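Side-chain contacts in fiber protein (Human adenovirus 14, PDB 3F0Y), which forms the trimeric knob at the tip of the viral fiber, which probably binds cellular receptors, with CD46 engaged by species B knobs: residues Leu41-Val46 with Thr97-Lys102; Arg163-Asp168 with Cys172-Trp177. All coordinates share one frame; numbering follows the deposited sequence.

Interaction 1 of 2, residues Leu41-Val46 with Thr97-Lys102; sequences LILTLV and TPLNHK
Leu-99 meets the strand through a single methyl group, which packs against two leucines two residues apart. Its CD1 lies 4.2 Å from CD2 of Leu-43 and equally, 4.2 Å, from CD1 of Leu-45. Both are dispersion contacts at full van der Waals separation, and the small buried surface, 105 Å², fits one leucine resting on two others. With CG of Leu-99 anti to its carbonyl carbon (chi1 -57°), the isobutyl group reaches out of the loop toward the strand. It crosses the Leu-45 side chain at about a right angle, and the two meet by their CD1 methyl groups.

This apolar part is buried, whereas the open side of 97-102 is made by Pro-98, which is exposed, and by Thr-97 and Asn-100, partly so. Polar bonds probably help to fix the loop beyond Leu-99. Asn-100 OD1 takes the N-H of His-101 at 2.7 Å through an in-plane lone pair, while its ND2 bonds Gly-110 O. The buried His-101 ring is satisfied at both nitrogens, ND1 by Thr-16 O and NE2 by the backbone N of Thr-113.

The leucine cluster continues into the beta-sandwich: Leu-43 also packs on Val-56 of strand 51-60 and Leu-80 of strand 73-82, and Leu-99 on Leu-17 of strand 16-18. Thr-44 of strand 39-48 points away from the loop and packs on Leu-51 of the second subunit.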
ATOM      1  N   LEU A  41       1.993  -4.663 -20.276  1.00 20.17           N
ATOM      2  CA  LEU A  41       1.266  -4.394 -19.041  1.00 19.95           C
ATOM      3  C   LEU A  41       1.618  -5.501 -18.061  1.00 19.78           C
ATOM      4  O   LEU A  41       1.351  -6.676 -18.321  1.00 19.70           O
ATOM      5  CB  LEU A  41      -0.244  -4.361 -19.285  1.00 19.97           C
ATOM      6  CG  LEU A  41      -1.137  -4.064 -18.073  1.00 20.05           C
ATOM      7  CD1 LEU A  41      -0.921  -2.641 -17.574  1.00 19.90           C
ATOM      8  CD2 LEU A  41      -2.601  -4.296 -18.417  1.00 19.84           C
ATOM      9  N   ILE A  42       2.242  -5.125 -16.948  1.00 19.63           N
ATOM     10  CA  ILE A  42       2.544  -6.060 -15.876  1.00 19.47           C
ATOM     11  C   ILE A  42       1.464  -5.886 -14.813  1.00 19.37           C
ATOM     12  O   ILE A  42       1.392  -4.848 -14.157  1.00 19.19           O
ATOM     13  CB  ILE A  42       3.942  -5.813 -15.264  1.00 19.50           C
ATOM     14  CG1 ILE A  42       5.008  -5.689 -16.361  1.00 19.67           C
ATOM     15  CG2 ILE A  42       4.306  -6.938 -14.303  1.00 19.50           C
ATOM     16  CD1 ILE A  42       5.114  -6.901 -17.266  1.00 19.98           C
ATOM     17  N   LEU A  43       0.606  -6.894 -14.675  1.00 19.12           N
ATOM     18  CA  LEU A  43      -0.496  -6.850 -13.723  1.00 19.04           C
ATOM     19  C   LEU A  43      -0.485  -8.112 -12.880  1.00 18.95           C
ATOM     20  O   LEU A  43      -0.450  -9.216 -13.417  1.00 19.10           O
ATOM     21  CB  LEU A  43      -1.834  -6.732 -14.455  1.00 19.01           C
ATOM     22  CG  LEU A  43      -3.079  -6.669 -13.566  1.00 19.06           C
ATOM     23  CD1 LEU A  43      -3.039  -5.437 -12.665  1.00 19.33           C
ATOM     24  CD2 LEU A  43      -4.343  -6.685 -14.409  1.00 19.17           C
ATOM     25  N   THR A  44      -0.512  -7.935 -11.561  1.00 18.72           N
ATOM     26  CA  THR A  44      -0.557  -9.046 -10.621  1.00 18.58           C
ATOM     27  C   THR A  44      -1.699  -8.815  -9.641  1.00 18.52           C
ATOM     28  O   THR A  44      -1.713  -7.816  -8.916  1.00 18.39           O
ATOM     29  CB  THR A  44       0.771  -9.179  -9.849  1.00 18.57           C
ATOM     30  OG1 THR A  44       1.859  -9.243 -10.779  1.00 18.61           O
ATOM     31  CG2 THR A  44       0.769 -10.427  -8.972  1.00 18.67           C
ATOM     32  N   LEU A  45      -2.660  -9.735  -9.640  1.00 18.40           N
ATOM     33  CA  LEU A  45      -3.784  -9.697  -8.712  1.00 18.40           C
ATOM     34  C   LEU A  45      -3.606 -10.827  -7.710  1.00 18.40           C
ATOM     35  O   LEU A  45      -3.586 -11.996  -8.093  1.00 18.48           O
ATOM     36  CB  LEU A  45      -5.105  -9.876  -9.461  1.00 18.33           C
ATOM     37  CG  LEU A  45      -5.376  -8.913 -10.618  1.00 18.12           C
ATOM     38  CD1 LEU A  45      -6.630  -9.331 -11.362  1.00 17.85           C
ATOM     39  CD2 LEU A  45      -5.495  -7.476 -10.115  1.00 17.55           C
ATOM     40  N   VAL A  46      -3.470 -10.477  -6.435  1.00 18.44           N
ATOM     41  CA  VAL A  46      -3.304 -11.471  -5.381  1.00 18.42           C
ATOM     42  C   VAL A  46      -4.485 -11.435  -4.420  1.00 18.39           C
ATOM     43  O   VAL A  46      -4.867 -10.372  -3.933  1.00 18.14           O
ATOM     44  CB  VAL A  46      -2.004 -11.250  -4.596  1.00 18.39           C
ATOM     45  CG1 VAL A  46      -1.851 -12.317  -3.516  1.00 18.48           C
ATOM     46  CG2 VAL A  46      -0.809 -11.264  -5.539  1.00 18.29           C
ATOM     47  N   THR A  97      -3.546 -10.488 -23.920  1.00 23.34           N
ATOM     48  CA  THR A  97      -3.224 -11.838 -23.476  1.00 23.31           C
ATOM     49  C   THR A  97      -3.971 -12.111 -22.170  1.00 23.40           C
ATOM     50  O   THR A  97      -3.865 -11.323 -21.230  1.00 23.48           O
ATOM     51  CB  THR A  97      -1.715 -11.997 -23.232  1.00 23.39           C
ATOM     52  OG1 THR A  97      -0.999 -11.656 -24.426  1.00 23.88           O
ATOM     53  CG2 THR A  97      -1.380 -13.429 -22.833  1.00 23.35           C
ATOM     54  N   PRO A  98      -4.729 -13.224 -22.104  1.00 23.31           N
ATOM     55  CA  PRO A  98      -5.440 -13.539 -20.865  1.00 23.21           C
ATOM     56  C   PRO A  98      -4.510 -13.689 -19.664  1.00 23.13           C
ATOM     57  O   PRO A  98      -3.343 -14.057 -19.823  1.00 23.18           O
ATOM     58  CB  PRO A  98      -6.115 -14.881 -21.173  1.00 23.23           C
ATOM     59  CG  PRO A  98      -6.169 -14.965 -22.644  1.00 23.33           C
ATOM     60  CD  PRO A  98      -4.975 -14.233 -23.148  1.00 23.39           C
ATOM     61  N   LEU A  99      -5.029 -13.393 -18.478  1.00 23.01           N
ATOM     62  CA  LEU A  99      -4.297 -13.631 -17.243  1.00 22.94           C
ATOM     63  C   LEU A  99      -4.403 -15.107 -16.877  1.00 22.88           C
ATOM     64  O   LEU A  99      -5.363 -15.783 -17.255  1.00 22.93           O
ATOM     65  CB  LEU A  99      -4.867 -12.785 -16.102  1.00 22.91           C
ATOM     66  CG  LEU A  99      -4.907 -11.270 -16.306  1.00 22.92           C
ATOM     67  CD1 LEU A  99      -5.734 -10.617 -15.208  1.00 22.86           C
ATOM     68  CD2 LEU A  99      -3.500 -10.688 -16.348  1.00 22.71           C
ATOM     69  N   ASN A 100      -3.408 -15.597 -16.150  1.00 22.69           N
ATOM     70  CA  ASN A 100      -3.460 -16.934 -15.576  1.00 22.69           C
ATOM     71  C   ASN A 100      -2.709 -16.942 -14.247  1.00 22.64           C
ATOM     72  O   ASN A 100      -2.217 -15.903 -13.799  1.00 22.51           O
ATOM     73  CB  ASN A 100      -2.887 -17.966 -16.554  1.00 22.62           C
ATOM     74  CG  ASN A 100      -3.544 -19.335 -16.418  1.00 22.67           C
ATOM     75  OD1 ASN A 100      -3.530 -19.939 -15.345  1.00 22.73           O
ATOM     76  ND2 ASN A 100      -4.117 -19.828 -17.508  1.00 22.40           N
ATOM     77  N   HIS A 101      -2.630 -18.108 -13.616  1.00 22.56           N
ATOM     78  CA  HIS A 101      -2.004 -18.236 -12.306  1.00 22.52           C
ATOM     79  C   HIS A 101      -0.483 -18.176 -12.366  1.00 22.53           C
ATOM     80  O   HIS A 101       0.110 -18.171 -13.447  1.00 22.64           O
ATOM     81  CB  HIS A 101      -2.455 -19.537 -11.640  1.00 22.44           C
ATOM     82  CG  HIS A 101      -3.907 -19.552 -11.286  1.00 22.16           C
ATOM     83  ND1 HIS A 101      -4.505 -18.534 -10.576  1.00 21.58           N
ATOM     84  CD2 HIS A 101      -4.878 -20.461 -11.532  1.00 22.12           C
ATOM     85  CE1 HIS A 101      -5.784 -18.814 -10.404  1.00 22.12           C
ATOM     86  NE2 HIS A 101      -6.035 -19.978 -10.974  1.00 21.94           N
ATOM     87  N   LYS A 102       0.137 -18.118 -11.191  1.00 22.55           N
ATOM     88  CA  LYS A 102       1.589 -18.106 -11.079  1.00 22.60           C
ATOM     89  C   LYS A 102       2.171 -19.462 -11.465  1.00 22.68           C
ATOM     90  O   LYS A 102       1.686 -20.504 -11.031  1.00 22.54           O
ATOM     91  CB  LYS A 102       2.021 -17.744  -9.652  1.00 22.53           C
ATOM     92  CG  LYS A 102       3.532 -17.671  -9.455  1.00 22.53           C
ATOM     93  CD  LYS A 102       3.894 -17.244  -8.043  1.00 22.47           C
ATOM     94  CE  LYS A 102       5.345 -17.572  -7.709  1.00 22.18           C
ATOM     95  NZ  LYS A 102       6.315 -16.841  -8.568  1.00 21.94           N
TER

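Interaction 2 of 2, residues Arg163-Asp168 with Cys172-Trp177; sequences RAIRAD and CIRITW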
ATOM      1  N   ARG A 163     -19.276   1.384 -15.415  1.00 22.32           N
ATOM      2  CA  ARG A 163     -19.939   1.373 -16.713  1.00 22.98           C
ATOM      3  C   ARG A 163     -19.395   0.254 -17.606  1.00 23.11           C
ATOM      4  O   ARG A 163     -18.185   0.077 -17.739  1.00 23.05           O
ATOM      5  CB  ARG A 163     -19.845   2.767 -17.363  1.00 23.05           C
ATOM      6  CG  ARG A 163     -18.973   2.908 -18.602  1.00 23.88           C
ATOM      7  CD  ARG A 163     -18.870   4.373 -19.030  1.00 24.37           C
ATOM      8  NE  ARG A 163     -17.553   4.935 -18.729  1.00 25.84           N
ATOM      9  CZ  ARG A 163     -16.483   4.832 -19.518  1.00 26.46           C
ATOM     10  NH1 ARG A 163     -16.548   4.189 -20.681  1.00 27.35           N
ATOM     11  NH2 ARG A 163     -15.334   5.379 -19.143  1.00 26.76           N
ATOM     12  N   ALA A 164     -20.307  -0.525 -18.180  1.00 23.52           N
ATOM     13  CA  ALA A 164     -19.951  -1.605 -19.097  1.00 23.76           C
ATOM     14  C   ALA A 164     -20.046  -1.096 -20.529  1.00 24.10           C
ATOM     15  O   ALA A 164     -20.789  -0.156 -20.807  1.00 24.35           O
ATOM     16  CB  ALA A 164     -20.873  -2.796 -18.895  1.00 23.83           C
ATOM     17  N   ILE A 165     -19.289  -1.717 -21.431  1.00 24.42           N
ATOM     18  CA  ILE A 165     -19.283  -1.325 -22.847  1.00 24.44           C
ATOM     19  C   ILE A 165     -19.971  -2.348 -23.760  1.00 24.59           C
ATOM     20  O   ILE A 165     -20.248  -2.053 -24.923  1.00 24.79           O
ATOM     21  CB  ILE A 165     -17.844  -1.057 -23.364  1.00 24.54           C
ATOM     22  CG1 ILE A 165     -16.967  -2.312 -23.267  1.00 24.62           C
ATOM     23  CG2 ILE A 165     -17.210   0.086 -22.585  1.00 24.47           C
ATOM     24  CD1 ILE A 165     -15.651  -2.175 -24.002  1.00 24.63           C
ATOM     25  N   ARG A 166     -20.229  -3.544 -23.234  1.00 24.57           N
ATOM     26  CA  ARG A 166     -20.903  -4.600 -23.985  1.00 24.46           C
ATOM     27  C   ARG A 166     -21.647  -5.511 -23.008  1.00 24.40           C
ATOM     28  O   ARG A 166     -21.297  -5.580 -21.825  1.00 24.49           O
ATOM     29  CB  ARG A 166     -19.886  -5.393 -24.812  1.00 24.52           C
ATOM     30  CG  ARG A 166     -20.482  -6.113 -26.019  1.00 24.61           C
ATOM     31  CD  ARG A 166     -19.412  -6.572 -27.005  1.00 24.75           C
ATOM     32  NE  ARG A 166     -18.576  -7.648 -26.472  1.00 24.95           N
ATOM     33  CZ  ARG A 166     -17.619  -8.281 -27.151  1.00 25.16           C
ATOM     34  NH1 ARG A 166     -17.353  -7.963 -28.410  1.00 25.34           N
ATOM     35  NH2 ARG A 166     -16.922  -9.247 -26.567  1.00 25.48           N
ATOM     36  N   ALA A 167     -22.668  -6.208 -23.508  1.00 24.24           N
ATOM     37  CA  ALA A 167     -23.550  -7.029 -22.665  1.00 24.05           C
ATOM     38  C   ALA A 167     -22.809  -8.087 -21.843  1.00 23.88           C
ATOM     39  O   ALA A 167     -23.220  -8.409 -20.727  1.00 23.97           O
ATOM     40  CB  ALA A 167     -24.629  -7.693 -23.518  1.00 24.19           C
ATOM     41  N   ASP A 168     -21.722  -8.619 -22.395  1.00 23.57           N
ATOM     42  CA  ASP A 168     -20.950  -9.669 -21.727  1.00 23.33           C
ATOM     43  C   ASP A 168     -19.833  -9.141 -20.820  1.00 22.99           C
ATOM     44  O   ASP A 168     -19.069  -9.929 -20.273  1.00 23.07           O
ATOM     45  CB  ASP A 168     -20.364 -10.642 -22.760  1.00 23.47           C
ATOM     46  CG  ASP A 168     -19.396  -9.972 -23.716  1.00 23.83           C
ATOM     47  OD1 ASP A 168     -19.427  -8.727 -23.817  1.00 24.44           O
ATOM     48  OD2 ASP A 168     -18.608 -10.689 -24.366  1.00 24.47           O
ATOM     49  N   CYS A 172     -15.046  -4.585 -14.735  1.00 18.64           N
ATOM     50  CA  CYS A 172     -14.131  -3.648 -15.383  1.00 18.65           C
ATOM     51  C   CYS A 172     -13.075  -3.124 -14.416  1.00 18.35           C
ATOM     52  O   CYS A 172     -13.369  -2.830 -13.253  1.00 18.07           O
ATOM     53  CB  CYS A 172     -14.896  -2.452 -15.958  1.00 18.74           C
ATOM     54  SG  CYS A 172     -16.359  -2.876 -16.899  1.00 20.59           S
ATOM     55  N   ILE A 173     -11.847  -3.015 -14.915  1.00 18.11           N
ATOM     56  CA  ILE A 173     -10.784  -2.288 -14.240  1.00 17.98           C
ATOM     57  C   ILE A 173     -10.170  -1.349 -15.271  1.00 17.76           C
ATOM     58  O   ILE A 173      -9.600  -1.796 -16.262  1.00 17.59           O
ATOM     59  CB  ILE A 173      -9.692  -3.233 -13.692  1.00 17.95           C
ATOM     60  CG1 ILE A 173     -10.292  -4.267 -12.734  1.00 17.99           C
ATOM     61  CG2 ILE A 173      -8.609  -2.433 -12.981  1.00 18.06           C
ATOM     62  CD1 ILE A 173      -9.288  -5.293 -12.244  1.00 18.01           C
ATOM     63  N   ARG A 174     -10.319  -0.048 -15.044  1.00 17.68           N
ATOM     64  CA  ARG A 174      -9.750   0.966 -15.924  1.00 17.70           C
ATOM     65  C   ARG A 174      -8.686   1.731 -15.155  1.00 17.48           C
ATOM     66  O   ARG A 174      -8.994   2.415 -14.184  1.00 17.46           O
ATOM     67  CB  ARG A 174     -10.834   1.926 -16.406  1.00 17.78           C
ATOM     68  CG  ARG A 174     -11.895   1.290 -17.289  1.00 17.92           C
ATOM     69  CD  ARG A 174     -12.804   2.358 -17.866  1.00 18.27           C
ATOM     70  NE  ARG A 174     -13.778   1.837 -18.827  1.00 18.48           N
ATOM     71  CZ  ARG A 174     -15.021   1.458 -18.535  1.00 19.11           C
ATOM     72  NH1 ARG A 174     -15.482   1.503 -17.288  1.00 19.61           N
ATOM     73  NH2 ARG A 174     -15.812   1.022 -19.508  1.00 19.25           N
ATOM     74  N   ILE A 175      -7.435   1.603 -15.591  1.00 17.33           N
ATOM     75  CA  ILE A 175      -6.302   2.230 -14.921  1.00 17.21           C
ATOM     76  C   ILE A 175      -5.747   3.329 -15.815  1.00 17.08           C
ATOM     77  O   ILE A 175      -5.262   3.052 -16.909  1.00 16.99           O
ATOM     78  CB  ILE A 175      -5.182   1.209 -14.627  1.00 17.17           C
ATOM     79  CG1 ILE A 175      -5.751  -0.049 -13.960  1.00 17.21           C
ATOM     80  CG2 ILE A 175      -4.115   1.834 -13.744  1.00 17.20           C
ATOM     81  CD1 ILE A 175      -4.746  -1.176 -13.838  1.00 17.22           C
ATOM     82  N   THR A 176      -5.824   4.572 -15.342  1.00 16.98           N
ATOM     83  CA  THR A 176      -5.386   5.732 -16.114  1.00 17.05           C
ATOM     84  C   THR A 176      -4.139   6.351 -15.500  1.00 17.07           C
ATOM     85  O   THR A 176      -4.166   6.808 -14.359  1.00 16.88           O
ATOM     86  CB  THR A 176      -6.482   6.813 -16.175  1.00 16.93           C
ATOM     87  OG1 THR A 176      -7.642   6.283 -16.824  1.00 16.70           O
ATOM     88  CG2 THR A 176      -5.993   8.044 -16.942  1.00 16.97           C
ATOM     89  N   TRP A 177      -3.052   6.353 -16.268  1.00 17.25           N
ATOM     90  CA  TRP A 177      -1.835   7.068 -15.908  1.00 17.51           C
ATOM     91  C   TRP A 177      -1.889   8.430 -16.573  1.00 17.85           C
ATOM     92  O   TRP A 177      -2.252   8.531 -17.747  1.00 17.67           O
ATOM     93  CB  TRP A 177      -0.596   6.332 -16.414  1.00 17.39           C
ATOM     94  CG  TRP A 177      -0.285   5.065 -15.693  1.00 17.09           C
ATOM     95  CD1 TRP A 177       0.581   4.910 -14.655  1.00 17.09           C
ATOM     96  CD2 TRP A 177      -0.821   3.766 -15.969  1.00 16.94           C
ATOM     97  NE1 TRP A 177       0.613   3.596 -14.258  1.00 17.06           N
ATOM     98  CE2 TRP A 177      -0.236   2.871 -15.051  1.00 16.99           C
ATOM     99  CE3 TRP A 177      -1.738   3.272 -16.904  1.00 17.04           C
ATOM    100  CZ2 TRP A 177      -0.542   1.508 -15.035  1.00 17.13           C
ATOM    101  CZ3 TRP A 177      -2.041   1.917 -16.889  1.00 17.11           C
ATOM    102  CH2 TRP A 177      -1.443   1.051 -15.961  1.00 17.14           C
TER
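Arg-174 reaches from its strand to the backbone of Arg-163 and grips one atom, the carbonyl oxygen, end-on with both terminal nitrogens. Arg-174 NH1 and NH2 each lie 3.1 Å from Arg-163 O, with N-H...O angles near 147°, as expected when one oxygen sits between two diverging N-H groups. The oxygen lies nearly in the guanidinium plane; NH1 meets it on a lone pair, while NH2 approaches from above the carbonyl plane.

Arg-163 also supplies a stacking partner. A bend at chi3 (107°) swings the end of the Arg-163 chain so that its guanidinium lies over one face of the Arg-174 guanidinium, centres 3.8 Å apart and planes at 18°. The nearest nitrogens, Arg-163 NH1 and Arg-174 NH2, are 3.5 Å apart and both are donors, so the flat stacking probably compensates in part for two like charges. At the Arg-174 edge, Ile-165 CG2 approaches NH2 in plane at 3.5 Å. Cys-172 SG lies 3.6 Å from Arg-163 O.

Further out, Glu-79 on strand 73-82 makes a salt bridge to Arg-174 NE, which would help offset the paired charge and probably helps to hold the guanidinium's rotation at the end of a chain extended from CG to NE. Phe-81 of that strand packs on Ile-165, Cys-172 and Arg-174. Within the loop, Arg-166 clasps Asp-168 side-on, NE to OD1 at 3.0 Å and NH2 to OD2 at 3.1 Å, tying its far end together.

Strands 151-160 and 171-180 are antiparallel neighbours. Their connection, the HI loop in fiber-knob nomenclature, folds back beside the second strand, and the two-nitrogen grip of Arg-174 on a loop carbonyl joins it to the sheet.

Overall arrangement
Interaction 1 is a wholly buried contact and interaction 2 a partly buried one whose loop residues are exposed, and the chemistry follows. The first relies on methyl groups alone; the second uses charge, a carbonyl acceptor and guanidinium stacking. Each joins a loop to a strand, but of different sheets: 41-46 belongs to the sheet containing 51-60, and 172-177 to the one containing 73-82. With centres about 17 Å apart, they still meet inside the sandwich, where Leu-41 CD1 packs 4.1 Å from Trp-177 CH2. Other residues of the segments of interaction 1 also touch the second subunit, whereas both segments of interaction 2 lie clear of other chains in the trimer.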